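Local coordinates for twitching motility pilus retraction protein (Geobacter sulfurreducens PCA, PDB 5ZFQ) that probably drives retraction of the type IV pilus by hydrolysing ATP as a six-subunit ring motor, at residues G136-V141 against G340-N345; V37-S42 against I61-P66. All blocks are in the same frame, centred on the assembly; numbering follows the deposited sequence.

Contact 1. Residues G136-V141 against G340-N345; sequences GLPVVV and GMQTMN
The side-chain amide of Gln342 is held through NE2, which is hydrogen-bonded to the backbone carbonyl of Leu307, while OE1 merely rests against CG of Pro138 at 4.0 Å, a van der Waals contact. The setting is the edge of the RecA-like ATPase core, where strand 303-310 runs antiparallel at one border of the mixed sheet. Gln342 is itself extended and shares backbone hydrogen bonds with Val309, so the chain around it runs beside that strand before turning into helix 344-353. CG of Gln342 sits between the backbone N and the carbonyl carbon (chi1 51°), and beyond it the chain stays extended; this carries the amide across to the proline ring, which it meets at a slant. Since Pro138 also packs on Leu307, the amide and the ring share one neighbour on the strand.

Both segments are loops that lead into helices. Gly136 closes the preceding helix with a Schellman motif, and the chain soon enters helix 139-144, whose early part carries the bond of 3.0 Å from Val141 N to Pro138 O. Across the contact, Thr343 is the N-cap of its helix, its OG1 bonded to Gln346 N. The second touch is purely van der Waals. Gly340, poorly ordered and at positive phi, turns its carbonyl toward the buried side chain of Val140, which packs on Val311 too. That oxygen rests against the whole isopropyl group: Val140 CB, CG1 and CG2 lie 3.8, 3.7 and 3.9 Å from Gly340 O.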
loop_
_atom_site.group_PDB
_atom_site.type_symbol
_atom_site.label_atom_id
_atom_site.label_comp_id
_atom_site.label_asym_id
_atom_site.label_seq_id
_atom_site.Cartn_x
_atom_site.Cartn_y
_atom_site.Cartn_z
ATOM N N GLY A 136 13.161 23.409 -39.324
ATOM C CA GLY A 136 12.453 24.678 -39.252
ATOM C C GLY A 136 12.508 25.311 -37.872
ATOM O O GLY A 136 11.731 26.220 -37.554
ATOM N N LEU A 137 13.425 24.818 -37.044
ATOM C CA LEU A 137 13.663 25.399 -35.734
ATOM C C LEU A 137 14.301 26.777 -35.904
ATOM O O LEU A 137 15.189 26.954 -36.750
ATOM C CB LEU A 137 14.548 24.481 -34.892
ATOM C CG LEU A 137 13.884 23.166 -34.494
ATOM C CD1 LEU A 137 14.888 22.148 -34.046
ATOM C CD2 LEU A 137 12.909 23.398 -33.377
ATOM N N PRO A 138 13.829 27.764 -35.112
ATOM C CA PRO A 138 14.376 29.129 -35.116
ATOM C C PRO A 138 15.773 29.159 -34.480
ATOM O O PRO A 138 16.135 28.233 -33.732
ATOM C CB PRO A 138 13.361 29.914 -34.284
ATOM C CG PRO A 138 12.783 28.897 -33.337
ATOM C CD PRO A 138 12.791 27.580 -34.074
ATOM N N VAL A 139 16.543 30.201 -34.767
ATOM C CA VAL A 139 17.932 30.251 -34.336
ATOM C C VAL A 139 18.073 30.208 -32.818
ATOM O O VAL A 139 19.129 29.848 -32.297
ATOM C CB VAL A 139 18.622 31.506 -34.858
ATOM C CG1 VAL A 139 18.381 31.646 -36.366
ATOM C CG2 VAL A 139 18.113 32.722 -34.112
ATOM N N VAL A 140 17.010 30.558 -32.101
ATOM C CA VAL A 140 17.088 30.611 -30.643
ATOM C C VAL A 140 17.366 29.226 -30.098
ATOM O O VAL A 140 17.988 29.078 -29.048
ATOM C CB VAL A 140 15.794 31.174 -30.004
ATOM C CG1 VAL A 140 14.605 30.215 -30.210
ATOM C CG2 VAL A 140 16.018 31.479 -28.524
ATOM N N VAL A 141 16.924 28.208 -30.830
ATOM C CA VAL A 141 17.125 26.838 -30.374
ATOM C C VAL A 141 18.598 26.528 -30.489
ATOM O O VAL A 141 19.194 25.965 -29.584
ATOM C CB VAL A 141 16.319 25.811 -31.182
ATOM C CG1 VAL A 141 16.477 24.443 -30.551
ATOM C CG2 VAL A 141 14.855 26.196 -31.231
ATOM N N GLY A 340 14.653 36.024 -28.291
ATOM C CA GLY A 340 14.231 34.988 -29.199
ATOM C C GLY A 340 13.049 34.196 -28.700
ATOM O O GLY A 340 12.667 33.240 -29.317
ATOM N N MET A 341 12.455 34.601 -27.600
ATOM C CA MET A 341 11.317 33.902 -27.080
ATOM C C MET A 341 10.129 34.069 -27.988
ATOM O O MET A 341 10.035 35.027 -28.681
ATOM C CB MET A 341 10.904 34.470 -25.740
ATOM C CG MET A 341 12.002 34.724 -24.765
ATOM S SD MET A 341 11.326 35.180 -23.189
ATOM C CE MET A 341 10.223 33.864 -22.919
ATOM N N GLN A 342 9.230 33.108 -27.987
ATOM C CA GLN A 342 8.022 33.222 -28.738
ATOM C C GLN A 342 6.952 32.458 -28.054
ATOM O O GLN A 342 7.201 31.410 -27.555
ATOM C CB GLN A 342 8.191 32.699 -30.143
ATOM C CG GLN A 342 8.789 31.329 -30.234
ATOM C CD GLN A 342 9.142 30.921 -31.635
ATOM O OE1 GLN A 342 9.969 31.522 -32.271
ATOM N NE2 GLN A 342 8.522 29.881 -32.105
ATOM N N THR A 343 5.739 32.969 -28.050
ATOM C CA THR A 343 4.615 32.224 -27.503
ATOM C C THR A 343 4.079 31.271 -28.568
ATOM O O THR A 343 4.350 31.439 -29.763
ATOM C CB THR A 343 3.469 33.144 -27.029
ATOM O OG1 THR A 343 2.971 33.898 -28.138
ATOM C CG2 THR A 343 3.950 34.117 -25.946
ATOM N N MET A 344 3.322 30.271 -28.115
ATOM C CA MET A 344 2.591 29.383 -28.998
ATOM C C MET A 344 1.686 30.198 -29.918
ATOM O O MET A 344 1.640 29.945 -31.118
ATOM C CB MET A 344 1.773 28.363 -28.196
ATOM C CG MET A 344 1.021 27.384 -29.070
ATOM S SD MET A 344 2.146 26.468 -30.177
ATOM C CE MET A 344 3.124 25.531 -29.007
ATOM N N ASN A 345 0.993 31.193 -29.365
ATOM C CA ASN A 345 0.159 32.059 -30.193
ATOM C C ASN A 345 0.991 32.809 -31.238
ATOM O O ASN A 345 0.577 32.902 -32.394
ATOM C CB ASN A 345 -0.654 33.053 -29.342
ATOM C CG ASN A 345 -2.063 32.534 -29.015
ATOM O OD1 ASN A 345 -2.530 31.549 -29.601
ATOM N ND2 ASN A 345 -2.735 33.188 -28.071
#

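Contact 2. Residues V37-S42 against I61-P66; sequences VNRGGS and IPLEMP
A charged guanidinium, that of Arg39, meets the other segment through hydrocarbon alone, with no hydrogen bond or salt bridge between residues 37-42 and 61-66. NH1 of Arg39 lies 3.7 Å from CD2 of Leu63, and on the other terminal nitrogen NH2 comes to 4.2 Å from CG2 of Ile61. Both methyls approach the flat group obliquely. The arginine gets there through a bend at chi3 (63°) in an otherwise extended chain; it runs past Leu63 in the opposite sense and crosses Ile61 at a slant. Its charge has a distant partner in Glu35, a long and weak ion pair one helical turn back.

Arg39 stands where helix 29-38 ends. Gly40, at positive phi, supplies the C-prime residue of a Schellman motif, with Gly41 N bonded to Leu36 O and Gly40 N to Val37 O, and the chain then heads into strand 43-46. Opposite, Ile61 is paired through its backbone with Ile54. Leu63, though past the strand's assigned end, keeps a backbone bond with Pro52 and leads into an inverse gamma turn centred on Glu64. Leu63 is buried, its side chain packing on Leu32 and Glu35 of the helix and on Ile54 of the sheet. A helix laid against an antiparallel sheet in this way is consistent with the PAS-like N-terminal domain of PilT-family retraction ATPases.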
loop_
_atom_site.group_PDB
_atom_site.type_symbol
_atom_site.label_atom_id
_atom_site.label_comp_id
_atom_site.label_asym_id
_atom_site.label_seq_id
_atom_site.Cartn_x
_atom_site.Cartn_y
_atom_site.Cartn_z
ATOM N N VAL A 37 14.724 0.341 -47.705
ATOM C CA VAL A 37 15.666 1.454 -47.731
ATOM C C VAL A 37 15.832 1.993 -49.149
ATOM O O VAL A 37 15.719 3.200 -49.360
ATOM C CB VAL A 37 17.055 1.058 -47.163
ATOM C CG1 VAL A 37 18.030 2.214 -47.300
ATOM C CG2 VAL A 37 16.949 0.645 -45.699
ATOM N N ASN A 38 16.082 1.099 -50.110
ATOM C CA ASN A 38 16.229 1.470 -51.517
ATOM C C ASN A 38 15.092 2.357 -52.017
ATOM O O ASN A 38 15.318 3.288 -52.805
ATOM C CB ASN A 38 16.314 0.227 -52.401
ATOM C CG ASN A 38 17.690 -0.413 -52.392
ATOM O OD1 ASN A 38 18.658 0.177 -51.917
ATOM N ND2 ASN A 38 17.780 -1.632 -52.920
ATOM N N ARG A 39 13.875 2.084 -51.550
ATOM C CA ARG A 39 12.713 2.792 -52.077
ATOM C C ARG A 39 12.367 4.050 -51.274
ATOM O O ARG A 39 11.312 4.658 -51.485
ATOM C CB ARG A 39 11.513 1.846 -52.156
ATOM C CG ARG A 39 11.758 0.705 -53.119
ATOM C CD ARG A 39 10.537 -0.118 -53.313
ATOM N NE ARG A 39 9.474 0.671 -53.912
ATOM C CZ ARG A 39 8.235 0.221 -54.054
ATOM N NH1 ARG A 39 7.933 -1.000 -53.646
ATOM N NH2 ARG A 39 7.300 0.987 -54.582
ATOM N N GLY A 40 13.279 4.454 -50.388
ATOM C CA GLY A 40 13.096 5.656 -49.600
ATOM C C GLY A 40 11.943 5.510 -48.626
ATOM O O GLY A 40 11.225 6.472 -48.341
ATOM N N GLY A 41 11.763 4.295 -48.117
ATOM C CA GLY A 41 10.698 4.024 -47.176
ATOM C C GLY A 41 11.116 4.301 -45.748
ATOM O O GLY A 41 12.309 4.423 -45.454
ATOM N N SER A 42 10.133 4.408 -44.853
ATOM C CA SER A 42 10.418 4.654 -43.435
ATOM C C SER A 42 9.982 3.461 -42.590
ATOM O O SER A 42 10.655 3.098 -41.631
ATOM C CB SER A 42 9.728 5.939 -42.934
ATOM O OG SER A 42 8.314 5.873 -43.047
ATOM N N ILE A 61 2.243 1.123 -49.005
ATOM C CA ILE A 61 2.405 0.544 -50.326
ATOM C C ILE A 61 2.696 -0.937 -50.176
ATOM O O ILE A 61 3.714 -1.325 -49.579
ATOM C CB ILE A 61 3.555 1.195 -51.106
ATOM C CG1 ILE A 61 3.299 2.680 -51.340
ATOM C CG2 ILE A 61 3.762 0.499 -52.403
ATOM C CD1 ILE A 61 4.512 3.399 -51.923
ATOM N N PRO A 62 1.795 -1.781 -50.684
ATOM C CA PRO A 62 2.067 -3.227 -50.657
ATOM C C PRO A 62 3.205 -3.632 -51.604
ATOM O O PRO A 62 3.272 -3.109 -52.712
ATOM C CB PRO A 62 0.735 -3.840 -51.099
ATOM C CG PRO A 62 -0.039 -2.699 -51.754
ATOM C CD PRO A 62 0.417 -1.455 -51.090
ATOM N N LEU A 63 4.094 -4.534 -51.180
ATOM C CA LEU A 63 5.112 -5.081 -52.103
ATOM C C LEU A 63 4.514 -6.097 -53.102
ATOM O O LEU A 63 3.465 -6.706 -52.860
ATOM C CB LEU A 63 6.272 -5.742 -51.340
ATOM C CG LEU A 63 7.163 -4.899 -50.406
ATOM C CD1 LEU A 63 8.409 -5.685 -49.936
ATOM C CD2 LEU A 63 7.557 -3.533 -51.001
ATOM N N GLU A 64 5.184 -6.272 -54.235
ATOM C CA GLU A 64 4.686 -7.187 -55.247
ATOM C C GLU A 64 5.040 -8.647 -54.899
ATOM O O GLU A 64 5.856 -9.279 -55.571
ATOM C CB GLU A 64 5.239 -6.808 -56.623
ATOM C CG GLU A 64 4.494 -7.464 -57.775
ATOM C CD GLU A 64 5.265 -7.420 -59.090
ATOM O OE1 GLU A 64 5.861 -6.368 -59.403
ATOM O OE2 GLU A 64 5.270 -8.449 -59.806
ATOM N N MET A 65 4.419 -9.168 -53.839
ATOM C CA MET A 65 4.583 -10.568 -53.423
ATOM C C MET A 65 3.282 -11.052 -52.751
ATOM O O MET A 65 2.433 -10.236 -52.399
ATOM C CB MET A 65 5.794 -10.737 -52.479
ATOM C CG MET A 65 5.984 -9.656 -51.434
ATOM S SD MET A 65 7.630 -9.714 -50.667
ATOM C CE MET A 65 8.713 -9.214 -52.016
ATOM N N PRO A 66 3.106 -12.381 -52.602
ATOM C CA PRO A 66 1.848 -12.900 -52.043
ATOM C C PRO A 66 1.627 -12.514 -50.581
ATOM O O PRO A 66 2.569 -12.077 -49.911
ATOM C CB PRO A 66 2.004 -14.426 -52.194
ATOM C CG PRO A 66 3.449 -14.662 -52.298
ATOM C CD PRO A 66 3.980 -13.477 -53.056
#

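In the fold
From the N terminus the chain passes through helix 29-38, then strands 43-46, 53-56 and 59-62; contact 2 closes this short hairpin-bearing excursion, tying the helix end to the edge strand of the antiparallel sheet. The chain finishes that sheet and crosses to the second domain, where contact 1 opens. Its loop spans 198 residues, including the probable P-loop region and the strands of the mixed sheet, before 340-345 returns to residues 136-141 beside strand 303-310. The two contacts are in series, neither nested nor crossed. With centres 37 Å apart and nearest atoms about 18 Å apart, they do not touch, and each lies within its own domain.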